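Local coordinates for probable phenazine-specific methyltransferase (Pseudomonas aeruginosa, PDB 2IP2), which transfers a methyl group from S-adenosyl-L-methionine to phenazine-1-carboxylate, giving 5-methyl-phenazine-1-carboxylate on the pathway to pyocyanin, at the interface of chains A and B. Residues are numbered along the deposited sequence; one frame, centred on the assembly and turned at random. Chains: chain A/B, Probable phenazine-specific methyltransferase.

Contact 1: the interface of chains A and B. Residues chain A 56, 60, 63; chain B 288, 291-292, 297-298.
Salt bridges dominate this polar patch of the homodimer interface, where two arginines of chain A converge on the carboxylate of B:Asp288. The acid's CG lies anti to its backbone N (chi1 177°), and OD2 accepts from both. A:Arg60 bends at chi3 (77°) and comes in side-on, its NE 3.0 Å from OD2 of B:Asp288, which lies close to the guanidinium plane. A:Arg63, likewise bent at chi3, points NH2 at OD2 of B:Asp288 over 2.9 Å; OD2 lies in the plane of this guanidinium, but NH2 comes from well above the carboxylate plane, the two flat groups standing 76° apart. Two guanidiniums on one oxygen would be expected to keep the acid ionised.

Hydrogen bonds to main-chain carbonyls fix the far end of A:Arg60. Its NH2 donates to B:Gly297 O at 2.8 Å, in the guanidinium plane, and to B:Asp288 O at 3.0 Å, more tilted. A single side chain thus holds both the helix and the loop beyond it, while CB of B:Phe292 packs against CZ of A:Arg60 at 3.9 Å.

Waters complete the network. Water 1 joins A:Arg60 O, A:Arg63 NE and B:Asp288 OD2; water 3 lies between A:Arg60 NH1 and B:Gly297 O. The extended A:Glu56 faces B:Arg298 in a looser salt bridge, OE1 to NE 3.8 Å, also spanned by water 2.

All three chain A residues project from helix 55-67, in the dimerisation region, whereas chain B offers helix 282-295 and the following loop of its methyltransferase region.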
# COMPACT_ATOMS: atom_id res chain seq x y z
N GLU A 56 18.30 1.00 16.87
CA GLU A 56 18.23 1.95 15.75
C GLU A 56 17.13 1.55 14.76
O GLU A 56 16.36 2.41 14.31
CB GLU A 56 19.57 2.08 15.06
CG GLU A 56 19.58 3.35 14.20
CD GLU A 56 20.56 3.28 13.00
OE1 GLU A 56 20.44 4.13 12.08
OE2 GLU A 56 21.42 2.37 12.97
N ARG A 60 13.55 3.46 13.91
CA ARG A 60 13.11 3.94 12.60
C ARG A 60 11.74 3.39 12.21
O ARG A 60 10.88 4.08 11.59
CB ARG A 60 14.15 3.60 11.57
CG ARG A 60 15.46 4.42 11.80
CD ARG A 60 16.62 3.79 11.11
NE ARG A 60 16.57 4.09 9.67
CZ ARG A 60 17.49 3.76 8.78
NH1 ARG A 60 18.53 2.98 9.11
NH2 ARG A 60 17.36 4.16 7.51
N ARG A 63 9.22 5.33 14.56
CA ARG A 63 9.09 6.69 14.06
C ARG A 63 8.07 6.76 12.90
O ARG A 63 7.17 7.63 12.88
CB ARG A 63 10.44 7.16 13.52
CG ARG A 63 10.53 8.58 13.21
CD ARG A 63 12.02 8.97 13.34
NE ARG A 63 12.85 8.36 12.31
CZ ARG A 63 14.06 8.81 12.02
NH1 ARG A 63 14.51 9.86 12.73
NH2 ARG A 63 14.77 8.29 11.04
N ASP B 288 12.70 7.02 4.86
CA ASP B 288 13.85 6.64 5.71
C ASP B 288 13.86 5.10 5.91
O ASP B 288 14.91 4.51 5.88
CB ASP B 288 13.72 7.28 7.09
CG ASP B 288 14.87 6.85 8.02
OD1 ASP B 288 16.06 7.16 7.73
OD2 ASP B 288 14.54 6.17 9.04
N LEU B 291 15.05 3.52 2.78
CA LEU B 291 16.51 3.63 2.54
C LEU B 291 17.22 2.46 3.23
O LEU B 291 18.14 1.89 2.67
CB LEU B 291 17.04 4.96 3.10
CG LEU B 291 18.50 5.30 2.80
CD1 LEU B 291 18.74 5.33 1.33
CD2 LEU B 291 18.87 6.68 3.44
N PHE B 292 16.75 2.09 4.42
CA PHE B 292 17.26 0.92 5.07
C PHE B 292 16.98 -0.34 4.23
O PHE B 292 17.88 -1.17 3.93
CB PHE B 292 16.63 0.70 6.50
CG PHE B 292 16.91 -0.70 6.98
CD1 PHE B 292 18.24 -1.06 7.30
CD2 PHE B 292 15.90 -1.67 7.02
CE1 PHE B 292 18.55 -2.40 7.64
CE2 PHE B 292 16.19 -3.00 7.41
CZ PHE B 292 17.52 -3.36 7.70
N GLY B 297 20.87 2.41 4.05
CA GLY B 297 21.20 3.83 4.17
C GLY B 297 20.64 4.40 5.47
O GLY B 297 19.81 3.78 6.11
N ARG B 298 21.06 5.61 5.84
CA ARG B 298 20.60 6.28 7.03
C ARG B 298 20.43 7.76 6.69
O ARG B 298 21.26 8.28 5.96
CB ARG B 298 21.61 6.09 8.15
CG ARG B 298 21.65 7.22 9.11
CD ARG B 298 21.96 6.76 10.53
NE ARG B 298 21.51 7.76 11.50
CZ ARG B 298 22.03 8.98 11.65
NH1 ARG B 298 23.04 9.39 10.89
NH2 ARG B 298 21.53 9.80 12.56
O HOH W 1 12.03 6.44 10.37
O HOH W 2 19.10 6.41 11.73
O HOH W 3 20.62 1.65 8.10

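Contact 2: the interface of chains A and B. Residues chain A 102, 283, 286-287, 290; chain B 13, 16-17, 20.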
# COMPACT_ATOMS: atom_id res chain seq x y z
N TYR A 102 -3.19 -11.55 5.47
CA TYR A 102 -3.15 -10.66 4.29
C TYR A 102 -1.73 -10.37 3.87
O TYR A 102 -1.41 -10.27 2.67
CB TYR A 102 -3.87 -9.40 4.65
CG TYR A 102 -5.39 -9.49 4.52
CD1 TYR A 102 -6.10 -10.70 4.67
CD2 TYR A 102 -6.12 -8.36 4.26
CE1 TYR A 102 -7.52 -10.74 4.51
CE2 TYR A 102 -7.53 -8.39 4.09
CZ TYR A 102 -8.20 -9.55 4.24
OH TYR A 102 -9.59 -9.53 4.11
N MET A 283 -13.07 2.05 -1.48
CA MET A 283 -12.80 0.78 -0.77
C MET A 283 -13.65 -0.43 -1.22
O MET A 283 -13.18 -1.53 -1.23
CB MET A 283 -12.91 0.96 0.75
CG MET A 283 -11.74 1.69 1.37
SD MET A 283 -10.11 0.96 0.99
CE MET A 283 -10.31 -0.69 1.58
N LEU A 286 -11.98 -1.73 -4.38
CA LEU A 286 -10.73 -2.41 -4.03
C LEU A 286 -11.04 -3.84 -3.51
O LEU A 286 -10.37 -4.84 -3.90
CB LEU A 286 -10.00 -1.62 -2.95
CG LEU A 286 -8.62 -2.18 -2.51
CD1 LEU A 286 -7.75 -2.28 -3.73
CD2 LEU A 286 -7.99 -1.20 -1.56
N TRP A 287 -12.01 -3.95 -2.60
CA TRP A 287 -12.48 -5.31 -2.19
C TRP A 287 -12.90 -6.18 -3.39
O TRP A 287 -12.64 -7.41 -3.43
CB TRP A 287 -13.63 -5.22 -1.20
CG TRP A 287 -13.23 -4.84 0.20
CD1 TRP A 287 -13.60 -3.70 0.89
CD2 TRP A 287 -12.35 -5.57 1.07
NE1 TRP A 287 -13.01 -3.70 2.14
CE2 TRP A 287 -12.25 -4.84 2.28
CE3 TRP A 287 -11.66 -6.78 0.95
CZ2 TRP A 287 -11.48 -5.29 3.38
CZ3 TRP A 287 -10.92 -7.25 2.07
CH2 TRP A 287 -10.85 -6.51 3.25
N HIS A 290 -9.84 -7.46 -5.18
CA HIS A 290 -9.23 -8.44 -4.29
C HIS A 290 -9.97 -9.79 -4.34
O HIS A 290 -9.33 -10.88 -4.34
CB HIS A 290 -9.26 -7.92 -2.86
CG HIS A 290 -8.80 -8.94 -1.85
ND1 HIS A 290 -7.52 -9.49 -1.89
CD2 HIS A 290 -9.44 -9.52 -0.80
CE1 HIS A 290 -7.39 -10.33 -0.87
NE2 HIS A 290 -8.54 -10.38 -0.20
N ILE B 13 -7.65 -0.43 7.88
CA ILE B 13 -7.87 -1.26 6.73
C ILE B 13 -7.30 -0.58 5.49
O ILE B 13 -6.77 -1.27 4.61
CB ILE B 13 -9.38 -1.61 6.57
CG1 ILE B 13 -9.79 -2.62 7.63
CG2 ILE B 13 -9.66 -2.11 5.16
CD1 ILE B 13 -9.42 -4.06 7.27
N VAL B 16 -3.55 -1.36 5.63
CA VAL B 16 -3.34 -2.80 5.34
C VAL B 16 -3.52 -3.13 3.84
O VAL B 16 -2.68 -3.84 3.24
CB VAL B 16 -4.27 -3.68 6.23
CG1 VAL B 16 -4.23 -5.21 5.78
CG2 VAL B 16 -3.87 -3.50 7.78
N THR B 17 -4.55 -2.55 3.21
CA THR B 17 -4.84 -2.88 1.85
C THR B 17 -4.22 -1.93 0.85
O THR B 17 -4.39 -2.14 -0.34
CB THR B 17 -6.36 -2.93 1.60
OG1 THR B 17 -6.92 -1.64 1.87
CG2 THR B 17 -7.05 -4.03 2.44
N TRP B 20 -2.48 -3.39 -2.21
CA TRP B 20 -3.25 -3.84 -3.39
C TRP B 20 -3.47 -2.71 -4.38
O TRP B 20 -3.30 -2.92 -5.58
CB TRP B 20 -4.60 -4.41 -3.00
CG TRP B 20 -4.53 -5.49 -1.89
CD1 TRP B 20 -3.44 -6.26 -1.50
CD2 TRP B 20 -5.62 -5.90 -1.10
NE1 TRP B 20 -3.83 -7.10 -0.48
CE2 TRP B 20 -5.16 -6.90 -0.22
CE3 TRP B 20 -6.97 -5.51 -1.06
CZ2 TRP B 20 -6.01 -7.54 0.70
CZ3 TRP B 20 -7.83 -6.14 -0.16
CH2 TRP B 20 -7.33 -7.14 0.73
O HOH W 4 -1.58 -8.11 1.09
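Helix 282-295 of chain A, joined by A:Tyr102 at the end of helix 96-102, packs against the long N-terminal helix 6-31 of chain B. The contact is mainly apolar and centres on B:Trp20, which buries 88 Å² against the partner. Its CG is anti to the carbonyl carbon (chi1 -51°), carrying the indole in between the chain A side chains.

A:His290 has CG anti to its backbone N (chi1 173°). Its imidazole stacks on the six-membered ring of B:Trp20, centroids 3.8 Å apart and planes 8° apart, with CH2 of B:Trp20 over the imidazole centre. CG2 of B:Thr17 covers the indole's opposite face towards the rim, so the ring is sandwiched between A:His290 of the partner and B:Thr17 of its own helix. At the indole edge, CZ3 of A:Trp287 meets CH2 of B:Trp20 at 3.8 Å. A:Tyr102 crosses the indole obliquely, its CE2 3.6 Å from CH2 of B:Trp20.

Nearer the start of helix 282-295, the doubly bent A:Met283 reaches tip to tip towards B:Thr17, CE to OG1 3.5 Å, and also touches CG2 of B:Ile13. A:Leu286 sends CD1 to CB of B:Trp20 and CD2 to B:Thr17. The hydroxyl OG1 of B:Thr17, in the crowded position between backbone N and carbonyl carbon, donates to B:Ile13 O at 2.8 Å. The indole NE1 of B:Trp20 is linked by water 4, 2.9 Å away, to the carbonyl O of A:Tyr102.

The C-alpha centres of contact 1 and contact 2 lie about 26 Å apart, yet both use helix 282-295: the chain B copy in contact 1, the chain A copy in contact 2. Each contact recurs with the chains exchanged, so each copy of this helix serves both, with B:Asp288 and B:Phe292 facing an arginine-bearing helix in contact 1 and A:Met283, A:Leu286, A:Trp287 and A:His290 facing the other chain's N-terminal helix in contact 2. Polar and aromatic grips thus combine on one element of the methyltransferase region, holding it to two parts of the partner's dimerisation region, in keeping with the homodimer found in solution.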